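Local coordinates for hypothetical sugar binding protein (Bacteroides thetaiotaomicron, PDB 3SEE) that is of unknown function but probably binds a sugar through a galactose-binding-like beta-sandwich domain, at residues Ile49-Thr54 and Asn61-Asp66; Thr19-Lys24 and Gly34-Met39; Lys78-Gln83 and Asp198-Ile203; Leu96-Lys101 and Thr160-Tyr165. All blocks are in the same frame, centred on the assembly; numbering follows the deposited sequence. Where two conformers were deposited one is given.

Interaction 1. Residues Ile49-Thr54 and Asn61-Asp66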
# COMPACT_ATOMS: atom_id res chain seq x y z
N ILE A 49 8.91 -11.54 -2.15
CA ILE A 49 7.47 -11.42 -2.14
C ILE A 49 6.94 -12.46 -3.11
O ILE A 49 7.31 -12.43 -4.29
CB ILE A 49 7.03 -9.99 -2.57
CG1 ILE A 49 7.58 -8.95 -1.59
CG2 ILE A 49 5.51 -9.90 -2.65
CD1 ILE A 49 7.31 -7.50 -1.94
N ALA A 50 6.08 -13.36 -2.64
CA ALA A 50 5.64 -14.48 -3.44
C ALA A 50 4.28 -14.97 -3.01
O ALA A 50 3.88 -14.84 -1.84
CB ALA A 50 6.65 -15.65 -3.38
N TRP A 51 3.59 -15.59 -3.96
CA TRP A 51 2.31 -16.26 -3.73
C TRP A 51 2.52 -17.58 -3.02
O TRP A 51 3.54 -18.25 -3.20
CB TRP A 51 1.65 -16.51 -5.08
CG TRP A 51 0.31 -17.12 -5.06
CD1 TRP A 51 -0.88 -16.49 -4.93
CD2 TRP A 51 0.00 -18.51 -5.28
NE1 TRP A 51 -1.91 -17.38 -5.00
CE2 TRP A 51 -1.40 -18.62 -5.23
CE3 TRP A 51 0.77 -19.65 -5.50
CZ2 TRP A 51 -2.05 -19.85 -5.43
CZ3 TRP A 51 0.11 -20.87 -5.69
CH2 TRP A 51 -1.27 -20.95 -5.65
N GLU A 52 1.57 -17.96 -2.19
CA GLU A 52 1.63 -19.22 -1.46
C GLU A 52 0.23 -19.76 -1.20
O GLU A 52 -0.74 -19.01 -1.12
CB GLU A 52 2.30 -19.03 -0.11
CG GLU A 52 1.49 -18.10 0.80
CD GLU A 52 2.05 -17.95 2.19
OE1 GLU A 52 2.96 -18.68 2.60
OE2 GLU A 52 1.51 -17.09 2.92
N GLN A 53 0.16 -21.08 -1.03
CA GLN A 53 -1.01 -21.72 -0.45
C GLN A 53 -0.67 -22.00 1.02
O GLN A 53 0.38 -22.57 1.34
CB GLN A 53 -1.36 -22.96 -1.23
CG GLN A 53 -1.76 -22.55 -2.64
CD GLN A 53 -2.54 -23.58 -3.33
OE1 GLN A 53 -1.99 -24.58 -3.76
NE2 GLN A 53 -3.85 -23.35 -3.48
N THR A 54 -1.54 -21.55 1.91
CA THR A 54 -1.23 -21.42 3.32
C THR A 54 -1.53 -22.66 4.16
O THR A 54 -0.98 -22.83 5.26
CB THR A 54 -2.06 -20.30 3.92
OG1 THR A 54 -3.43 -20.68 3.78
CG2 THR A 54 -1.82 -18.93 3.23
N ASN A 61 -5.08 -19.02 0.25
CA ASN A 61 -4.04 -18.47 -0.63
C ASN A 61 -3.69 -17.09 -0.09
O ASN A 61 -4.54 -16.39 0.47
CB ASN A 61 -4.55 -18.31 -2.06
CG ASN A 61 -5.18 -19.58 -2.59
OD1 ASN A 61 -4.50 -20.45 -3.07
ND2 ASN A 61 -6.51 -19.66 -2.50
N ALA A 62 -2.43 -16.68 -0.25
CA ALA A 62 -1.93 -15.43 0.30
C ALA A 62 -0.69 -15.00 -0.45
O ALA A 62 -0.08 -15.79 -1.18
CB ALA A 62 -1.63 -15.60 1.78
N MSE A 63 -0.30 -13.75 -0.22
CA MSE A 63 1.02 -13.27 -0.61
C MSE A 63 1.87 -13.17 0.64
O MSE A 63 1.39 -12.70 1.69
CB MSE A 63 0.95 -11.89 -1.22
CG MSE A 63 0.07 -11.84 -2.48
SE MSE A 63 0.65 -12.94 -3.94
CE MSE A 63 2.36 -12.14 -4.30
N LYS A 64 3.12 -13.61 0.57
CA LYS A 64 4.06 -13.52 1.69
C LYS A 64 5.15 -12.52 1.36
O LYS A 64 5.79 -12.62 0.30
CB LYS A 64 4.67 -14.89 1.99
CG LYS A 64 5.63 -14.88 3.16
CD LYS A 64 6.35 -16.18 3.34
CE LYS A 64 5.45 -17.17 4.05
NZ LYS A 64 6.14 -18.40 4.54
N ILE A 65 5.35 -11.57 2.26
CA ILE A 65 6.42 -10.57 2.17
C ILE A 65 7.44 -10.97 3.23
O ILE A 65 7.24 -10.79 4.43
CB ILE A 65 5.93 -9.14 2.43
CG1 ILE A 65 4.80 -8.77 1.46
CG2 ILE A 65 7.11 -8.15 2.34
CD1 ILE A 65 4.16 -7.39 1.72
N ASP A 66 8.53 -11.55 2.77
CA ASP A 66 9.53 -12.18 3.66
C ASP A 66 10.80 -11.35 3.68
O ASP A 66 11.57 -11.39 2.72
CB ASP A 66 9.79 -13.61 3.19
CG ASP A 66 10.78 -14.37 4.06
OD1 ASP A 66 11.47 -13.77 4.89
OD2 ASP A 66 10.86 -15.60 3.85
O HOH W 1 5.51 -19.55 1.60
O HOH W 2 4.00 -19.68 5.11
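A50 and K64 face each other as an antiparallel hydrogen-bonded pair, K64 N giving an almost straight bond to A50 O (2.8 Å, 175° at the hydrogen) and A50 N answering to K64 O. E52 and A62 repeat the exchange two residues on, while I49–I65, W51–M63 and Q53–N61 are non-hydrogen-bonded pairs between them and at the ends. The strand directions differ by 147°, a twisted ladder. On the face carrying I49, W51 and M63, the selenomethionine chain bends at chi2 and chi3, and its SE lies at the edge of the W51 indole, 5.0 Å from the centroid of the five-membered ring, a Met-aromatic contact. W51 NE1 bonds to F17 O. This is a beta hairpin at one border of the eight-stranded antiparallel sheet, with 61-66 the inner strand beside 211-221. Beyond the indole, Q53 NE2 donates to N61 OD1 (3.0 Å), the two amide planes only 15° apart. On the other face, E52 and K64 cross at about a right angle; their salt bridge is long, E52 OE1 to K64 NZ 3.7 Å, and two waters each donate to OE1 and accept from NZ, one weakly, the other at 2.6 Å.

Interaction 2. Residues Thr19-Lys24 and Gly34-Met39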
# COMPACT_ATOMS: atom_id res chain seq x y z
N THR A 19 -6.07 -17.01 -7.88
CA THR A 19 -5.18 -17.12 -9.03
C THR A 19 -3.75 -16.78 -8.59
O THR A 19 -3.53 -15.73 -7.97
CB THR A 19 -5.65 -16.15 -10.15
OG1 THR A 19 -6.98 -16.54 -10.53
CG2 THR A 19 -4.74 -16.21 -11.37
N GLU A 20 -2.79 -17.65 -8.90
CA GLU A 20 -1.40 -17.43 -8.57
C GLU A 20 -0.90 -16.10 -9.14
O GLU A 20 -1.19 -15.75 -10.30
CB GLU A 20 -0.54 -18.60 -9.09
CG GLU A 20 0.94 -18.46 -8.77
CD GLU A 20 1.77 -19.70 -9.12
OE1 GLU A 20 1.22 -20.61 -9.76
OE2 GLU A 20 2.93 -19.76 -8.70
N VAL A 21 -0.15 -15.37 -8.32
CA VAL A 21 0.45 -14.09 -8.71
C VAL A 21 1.95 -14.24 -8.79
O VAL A 21 2.61 -14.54 -7.79
CB VAL A 21 0.14 -13.03 -7.66
CG1 VAL A 21 0.88 -11.71 -7.97
CG2 VAL A 21 -1.38 -12.79 -7.57
N THR A 22 2.49 -14.01 -9.99
CA THR A 22 3.95 -14.04 -10.20
C THR A 22 4.47 -12.80 -10.92
O THR A 22 5.68 -12.57 -10.91
CB THR A 22 4.39 -15.29 -11.02
OG1 THR A 22 3.68 -15.29 -12.26
CG2 THR A 22 4.15 -16.59 -10.24
N ASN A 23 3.57 -12.01 -11.51
CA ASN A 23 4.02 -10.85 -12.30
C ASN A 23 4.74 -9.81 -11.48
O ASN A 23 4.24 -9.26 -10.52
CB ASN A 23 2.91 -10.17 -13.05
CG ASN A 23 2.39 -11.01 -14.19
OD1 ASN A 23 3.08 -11.90 -14.72
ND2 ASN A 23 1.19 -10.70 -14.61
N LYS A 24 5.97 -9.56 -11.89
CA LYS A 24 6.82 -8.57 -11.32
C LYS A 24 6.95 -7.42 -12.29
O LYS A 24 7.10 -7.64 -13.50
CB LYS A 24 8.19 -9.20 -11.10
CG LYS A 24 9.20 -8.35 -10.50
CD LYS A 24 10.27 -9.22 -9.85
CE LYS A 24 10.87 -8.42 -8.75
NZ LYS A 24 11.96 -7.64 -9.19
N GLY A 34 -5.86 -4.05 -12.72
CA GLY A 34 -6.80 -5.10 -12.37
C GLY A 34 -6.20 -6.44 -12.05
O GLY A 34 -6.90 -7.45 -12.06
N GLU A 35 -4.90 -6.44 -11.81
CA GLU A 35 -4.12 -7.63 -11.50
C GLU A 35 -3.25 -7.22 -10.33
O GLU A 35 -3.02 -6.02 -10.15
CB GLU A 35 -3.25 -7.99 -12.69
CG GLU A 35 -4.05 -8.36 -13.92
CD GLU A 35 -3.25 -9.05 -14.98
OE1 GLU A 35 -2.01 -9.22 -14.82
OE2 GLU A 35 -3.89 -9.41 -16.01
N TRP A 36 -2.76 -8.18 -9.55
CA TRP A 36 -1.68 -7.90 -8.61
C TRP A 36 -0.33 -7.88 -9.32
O TRP A 36 -0.10 -8.62 -10.27
CB TRP A 36 -1.64 -8.95 -7.51
CG TRP A 36 -2.84 -8.93 -6.64
CD1 TRP A 36 -3.89 -9.80 -6.68
CD2 TRP A 36 -3.12 -8.01 -5.58
NE1 TRP A 36 -4.80 -9.47 -5.71
CE2 TRP A 36 -4.36 -8.37 -5.03
CE3 TRP A 36 -2.47 -6.88 -5.07
CZ2 TRP A 36 -4.93 -7.68 -3.97
CZ3 TRP A 36 -3.04 -6.20 -4.02
CH2 TRP A 36 -4.27 -6.60 -3.49
N PHE A 37 0.55 -7.03 -8.83
CA PHE A 37 1.94 -7.04 -9.23
C PHE A 37 2.85 -7.07 -8.03
O PHE A 37 2.48 -6.62 -6.93
CB PHE A 37 2.28 -5.87 -10.18
CG PHE A 37 2.14 -4.51 -9.58
CD1 PHE A 37 3.17 -3.95 -8.86
CD2 PHE A 37 1.00 -3.76 -9.77
CE1 PHE A 37 3.05 -2.65 -8.34
CE2 PHE A 37 0.88 -2.48 -9.25
CZ PHE A 37 1.91 -1.93 -8.55
N ILE A 38 4.05 -7.58 -8.25
CA ILE A 38 5.11 -7.60 -7.26
C ILE A 38 6.12 -6.54 -7.59
O ILE A 38 6.67 -6.52 -8.70
CB ILE A 38 5.78 -8.97 -7.20
CG1 ILE A 38 4.77 -10.04 -6.80
CG2 ILE A 38 6.99 -8.92 -6.27
CD1 ILE A 38 5.22 -11.48 -7.11
N MSE A 39 6.33 -5.60 -6.68
CA MSE A 39 7.45 -4.66 -6.74
C MSE A 39 8.52 -5.13 -5.77
O MSE A 39 8.26 -5.27 -4.58
CB MSE A 39 7.03 -3.23 -6.40
CG MSE A 39 6.70 -2.40 -7.62
SE MSE A 39 8.24 -1.80 -8.62
CE MSE A 39 8.68 -0.37 -7.46
O HOH W 3 0.26 -8.27 -13.05
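V21 sets both methyl groups against W36 where a loop meets strand 36-40 in the mixed sheet of this galactose-binding-like fold. Its CG1 stands anti to the backbone N (chi1 174°), and CG1 and CG2 each come to 3.8 Å from W36 CB, so the pair of methyls packs on the root of the tryptophan side chain. The indole itself leads away from the loop: NE1 bonds to N14 O and the ring meets that of F17. I38 has CG1 beside its own backbone N (chi1 -61°), and CD1 at the end of the chain comes against the loop's carbonyl oxygens, 4.0 Å from T22 O. The single direct hydrogen bond between the two segments runs from I38 N to N23 O (2.8 Å). It accompanies the parallel bridge of K24 with I38, with which the loop passes into the short edge strand 24-25. K24 CG passes 3.6 Å from I38 O, and K24 NZ bonds to N40 O. At the exposed end, the amide of N23 and the carboxylate of E35 are nearly coplanar, 21° apart, yet N23 ND2 and E35 OE1 stay 3.5 Å from each other. A water joins them, accepting from N23 ND2 and donating both to E35 OE1 and, at 2.8 Å, to W36 O.

Interaction 3. Residues Lys78-Gln83 and Asp198-Ile203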
# COMPACT_ATOMS: atom_id res chain seq x y z
N LYS A 78 10.20 0.75 -3.03
CA LYS A 78 10.94 -0.36 -3.65
C LYS A 78 10.28 -1.72 -3.53
O LYS A 78 10.40 -2.51 -4.45
CB LYS A 78 12.36 -0.47 -3.10
CG LYS A 78 13.23 0.75 -3.37
CD LYS A 78 14.66 0.49 -2.92
CE LYS A 78 15.47 1.75 -3.00
NZ LYS A 78 16.88 1.47 -2.53
N ALA A 79 9.65 -2.04 -2.39
CA ALA A 79 9.18 -3.41 -2.15
C ALA A 79 7.75 -3.39 -1.61
O ALA A 79 7.50 -2.96 -0.47
CB ALA A 79 10.11 -4.13 -1.19
N PHE A 80 6.81 -3.90 -2.40
CA PHE A 80 5.42 -3.93 -2.00
C PHE A 80 4.62 -4.82 -2.94
O PHE A 80 5.05 -5.11 -4.06
CB PHE A 80 4.80 -2.51 -1.90
CG PHE A 80 4.92 -1.69 -3.14
CD1 PHE A 80 6.01 -0.84 -3.34
CD2 PHE A 80 3.90 -1.65 -4.06
CE1 PHE A 80 6.07 -0.03 -4.47
CE2 PHE A 80 3.98 -0.84 -5.18
CZ PHE A 80 5.05 -0.02 -5.37
N LEU A 81 3.44 -5.22 -2.47
CA LEU A 81 2.40 -5.83 -3.27
C LEU A 81 1.49 -4.73 -3.78
O LEU A 81 1.02 -3.93 -2.99
CB LEU A 81 1.64 -6.80 -2.37
CG LEU A 81 0.39 -7.44 -2.97
CD1 LEU A 81 0.75 -8.40 -4.11
CD2 LEU A 81 -0.45 -8.12 -1.88
N GLY A 82 1.28 -4.69 -5.08
CA GLY A 82 0.51 -3.61 -5.66
C GLY A 82 -0.64 -4.03 -6.54
O GLY A 82 -0.63 -5.13 -7.12
N GLN A 83 -1.65 -3.17 -6.68
CA GLN A 83 -2.67 -3.35 -7.72
C GLN A 83 -3.08 -2.00 -8.25
O GLN A 83 -3.52 -1.13 -7.48
CB GLN A 83 -3.88 -4.14 -7.22
CG GLN A 83 -4.89 -4.37 -8.35
CD GLN A 83 -5.94 -5.44 -8.11
OE1 GLN A 83 -7.08 -5.22 -8.50
NE2 GLN A 83 -5.58 -6.60 -7.53
N ASP A 198 -6.01 6.80 -12.41
CA ASP A 198 -4.90 5.86 -12.52
C ASP A 198 -4.04 5.95 -11.26
O ASP A 198 -3.24 6.88 -11.10
CB ASP A 198 -4.08 6.16 -13.78
CG ASP A 198 -3.06 5.11 -14.08
OD1 ASP A 198 -2.93 4.12 -13.32
OD2 ASP A 198 -2.37 5.27 -15.12
N CYS A 199 -4.26 5.00 -10.37
CA CYS A 199 -3.53 4.95 -9.11
C CYS A 199 -3.25 3.48 -8.80
O CYS A 199 -3.70 2.60 -9.53
CB CYS A 199 -4.34 5.61 -7.98
SG CYS A 199 -5.89 4.76 -7.57
N TYR A 200 -2.52 3.23 -7.71
CA TYR A 200 -2.35 1.88 -7.25
C TYR A 200 -2.38 1.82 -5.74
O TYR A 200 -1.89 2.73 -5.05
CB TYR A 200 -1.06 1.23 -7.79
CG TYR A 200 0.21 1.97 -7.52
CD1 TYR A 200 0.61 3.00 -8.36
CD2 TYR A 200 1.02 1.65 -6.45
CE1 TYR A 200 1.81 3.66 -8.12
CE2 TYR A 200 2.20 2.31 -6.22
CZ TYR A 200 2.59 3.35 -7.05
OH TYR A 200 3.76 4.04 -6.89
N VAL A 201 -2.96 0.73 -5.25
CA VAL A 201 -2.82 0.35 -3.85
C VAL A 201 -1.49 -0.38 -3.66
O VAL A 201 -1.14 -1.25 -4.45
CB VAL A 201 -3.99 -0.58 -3.46
CG1 VAL A 201 -3.80 -1.14 -2.04
CG2 VAL A 201 -5.33 0.14 -3.60
N ALA A 202 -0.77 -0.01 -2.61
CA ALA A 202 0.47 -0.67 -2.17
C ALA A 202 0.25 -1.21 -0.77
O ALA A 202 -0.18 -0.48 0.13
CB ALA A 202 1.62 0.34 -2.17
N ILE A 203 0.55 -2.49 -0.57
CA ILE A 203 0.51 -3.13 0.73
C ILE A 203 1.95 -3.57 1.02
O ILE A 203 2.62 -4.20 0.16
CB ILE A 203 -0.46 -4.34 0.77
CG1 ILE A 203 -1.88 -3.85 0.48
CG2 ILE A 203 -0.33 -5.09 2.10
CD1 ILE A 203 -2.93 -4.97 0.30
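L81 and I203 exchange two backbone hydrogen bonds, L81 N to I203 O and I203 N to L81 O, both 2.9 Å, the second the straighter at 169°. Q83 and V201 form the next such pair, Q83 N to V201 O and V201 N to Q83 O, at 3.0 Å each way. Between them G82 faces A202 in a non-hydrogen-bonded pair, with G82 CA 3.1 Å from V201 O. A CB at G82 would be crowded by CE2 of F80. F80 puts CG between its backbone N and carbonyl carbon (chi1 55°), and its CD2 rests 3.6 Å from A202 CB. The rings of F80 and Y200 meet rim to rim, CE2 to CE2 3.8 Å, with planes 6° apart and neither over the face of the other. An alanine in place of F80 would probably open a gap beside A202 CB and take the aromatic ring from beside the Y200 rim. F37 and M39 of strand 36-40 also touch F80, while Y112 of strand 108-115 packs on Y200. On the opposite face L81 and I203 both reach I214 of the other sheet. With every touching residue buried, L81, Q83, V201 and I203 pair their main-chain polar groups across the ladder, F80 and G82 turn theirs to M39 and F37 of strand 36-40, and apolar and aromatic groups cover the whole.

Interaction 4. Residues Leu96-Lys101 and Thr160-Tyr165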
# COMPACT_ATOMS: atom_id res chain seq x y z
N LEU A 96 -10.25 0.35 2.80
CA LEU A 96 -9.39 -0.75 2.40
C LEU A 96 -9.27 -1.71 3.56
O LEU A 96 -8.94 -1.30 4.67
CB LEU A 96 -7.99 -0.25 2.05
CG LEU A 96 -7.08 -1.41 1.52
CD1 LEU A 96 -7.38 -1.80 0.08
CD2 LEU A 96 -5.62 -1.21 1.66
N THR A 97 -9.60 -2.97 3.33
CA THR A 97 -9.57 -4.03 4.36
C THR A 97 -8.80 -5.21 3.82
O THR A 97 -8.88 -5.51 2.62
CB THR A 97 -10.96 -4.59 4.79
OG1 THR A 97 -11.54 -5.41 3.78
CG2 THR A 97 -11.91 -3.48 5.17
N PHE A 98 -8.09 -5.90 4.70
CA PHE A 98 -7.49 -7.19 4.35
C PHE A 98 -7.14 -7.92 5.62
O PHE A 98 -7.33 -7.42 6.71
CB PHE A 98 -6.28 -7.04 3.43
CG PHE A 98 -5.17 -6.17 3.96
CD1 PHE A 98 -5.19 -4.80 3.75
CD2 PHE A 98 -4.10 -6.71 4.65
CE1 PHE A 98 -4.18 -3.98 4.23
CE2 PHE A 98 -3.08 -5.89 5.11
CZ PHE A 98 -3.12 -4.52 4.90
N TYR A 99 -6.69 -9.16 5.50
CA TYR A 99 -6.24 -9.93 6.63
C TYR A 99 -4.73 -10.16 6.49
O TYR A 99 -4.21 -10.34 5.38
CB TYR A 99 -6.99 -11.27 6.75
CG TYR A 99 -8.38 -11.05 7.27
CD1 TYR A 99 -9.40 -10.65 6.43
CD2 TYR A 99 -8.66 -11.16 8.62
CE1 TYR A 99 -10.69 -10.36 6.96
CE2 TYR A 99 -9.92 -10.91 9.14
CZ TYR A 99 -10.92 -10.51 8.31
OH TYR A 99 -12.19 -10.23 8.81
N ALA A 100 -4.03 -10.10 7.61
CA ALA A 100 -2.60 -10.26 7.66
C ALA A 100 -2.21 -11.17 8.80
O ALA A 100 -2.88 -11.22 9.82
CB ALA A 100 -1.91 -8.89 7.81
N LYS A 101 -1.08 -11.82 8.62
CA LYS A 101 -0.51 -12.78 9.58
C LYS A 101 0.98 -12.49 9.67
O LYS A 101 1.62 -12.42 8.62
CB LYS A 101 -0.76 -14.22 9.02
CG LYS A 101 -0.69 -15.35 10.04
CD LYS A 101 -1.10 -16.66 9.39
CE LYS A 101 -0.46 -17.87 10.07
NZ LYS A 101 0.96 -18.06 9.69
N THR A 160 -5.37 -11.54 11.11
CA THR A 160 -5.79 -10.33 11.80
C THR A 160 -6.34 -9.35 10.79
O THR A 160 -5.73 -9.09 9.74
CB THR A 160 -4.56 -9.73 12.52
OG1 THR A 160 -4.03 -10.68 13.45
CG2 THR A 160 -4.93 -8.45 13.27
N LYS A 161 -7.50 -8.78 11.09
CA LYS A 161 -8.14 -7.83 10.19
C LYS A 161 -7.41 -6.50 10.22
O LYS A 161 -7.15 -5.95 11.29
CB LYS A 161 -9.58 -7.59 10.61
CG LYS A 161 -10.35 -6.74 9.60
CD LYS A 161 -11.77 -6.42 10.06
CE LYS A 161 -12.69 -6.02 8.90
NZ LYS A 161 -13.15 -7.18 8.04
N VAL A 162 -7.13 -5.96 9.05
CA VAL A 162 -6.51 -4.66 8.89
C VAL A 162 -7.54 -3.80 8.17
O VAL A 162 -8.07 -4.22 7.14
CB VAL A 162 -5.21 -4.74 8.11
CG1 VAL A 162 -4.52 -3.35 8.05
CG2 VAL A 162 -4.27 -5.78 8.71
N VAL A 163 -7.83 -2.60 8.70
CA VAL A 163 -8.88 -1.72 8.16
C VAL A 163 -8.38 -0.30 8.17
O VAL A 163 -7.92 0.17 9.22
CB VAL A 163 -10.13 -1.68 9.04
CG1 VAL A 163 -11.14 -0.70 8.45
CG2 VAL A 163 -10.72 -3.11 9.17
N VAL A 164 -8.51 0.42 7.05
CA VAL A 164 -8.18 1.82 7.02
C VAL A 164 -9.09 2.53 6.02
O VAL A 164 -9.28 2.06 4.90
CB VAL A 164 -6.68 2.07 6.72
CG1 VAL A 164 -6.23 1.39 5.43
CG2 VAL A 164 -6.40 3.59 6.68
N TYR A 165 -9.60 3.69 6.44
CA TYR A 165 -10.34 4.57 5.54
C TYR A 165 -9.46 5.62 4.92
O TYR A 165 -8.61 6.22 5.59
CB TYR A 165 -11.50 5.27 6.30
CG TYR A 165 -12.75 4.44 6.46
CD1 TYR A 165 -12.75 3.32 7.25
CD2 TYR A 165 -13.91 4.76 5.78
CE1 TYR A 165 -13.91 2.54 7.38
CE2 TYR A 165 -15.07 4.00 5.92
CZ TYR A 165 -15.03 2.90 6.71
OH TYR A 165 -16.17 2.12 6.84
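V162 packs over one face of the F98 ring, its CB 3.9 Å from the centroid and only 13° off the ring normal, a CH-pi contact. Both methyls also touch the ring, V162 CG1 at F98 CZ (3.6 Å) and CG2 at F98 CE2 (3.8 Å), and CG2 also meets A100 CB (4.0 Å). F98 carries CG between its backbone N and carbonyl carbon (chi1 57°), and its side chain lies alongside that of V162. L96 CB and V164 CG1 extend this apolar face. Six backbone hydrogen bonds underlie it, in the antiparallel pairs L96–V164, F98–V162 and A100–T160; the shortest include V162 N to F98 O at 2.8 Å. The reverse face is more polar. There the Y99 ring leans across K161, with K161 CA off-centre over the ring in a second CH-pi contact and K161 CB 3.6 Å from Y99 CE2. The chain of K161 bends at chi4, and NZ ends 3.3 Å from Y99 OH. An alanine at Y99 would probably leave the aliphatic part of K161 without its aromatic cover. Y59 also meets the Y99 ring. Within the antiparallel sheet, strand 93-102 is flanked by 160-167 and 211-221, and its F98 face packs on V109 and V111 of strand 108-115, while V162 and V164 reach Y149 of strand 149-152, both strands belonging to the mixed sheet.

Interaction 3 is the fully buried contact, about 5 Å from the centre of the chain; the other three are partly buried. Interactions 2 and 3 belong to the mixed sheet and share its neighbouring strands 36-40 and 79-85, with probable backbone bonds F37 N to G82 O and F80 N to M39 O. Interactions 1 and 4 lie in the antiparallel sheet, separated by strand 211-221. Packing between the sheets links the pairs: I49 CD1 and M63 CG reach strand 79-85, and I203 CG2 meets F98 CZ. Charged or water-bridged groups mark the outward sides of interactions 1, 2 and 4, whereas interaction 3 combines backbone pairing with aromatic and aliphatic contacts.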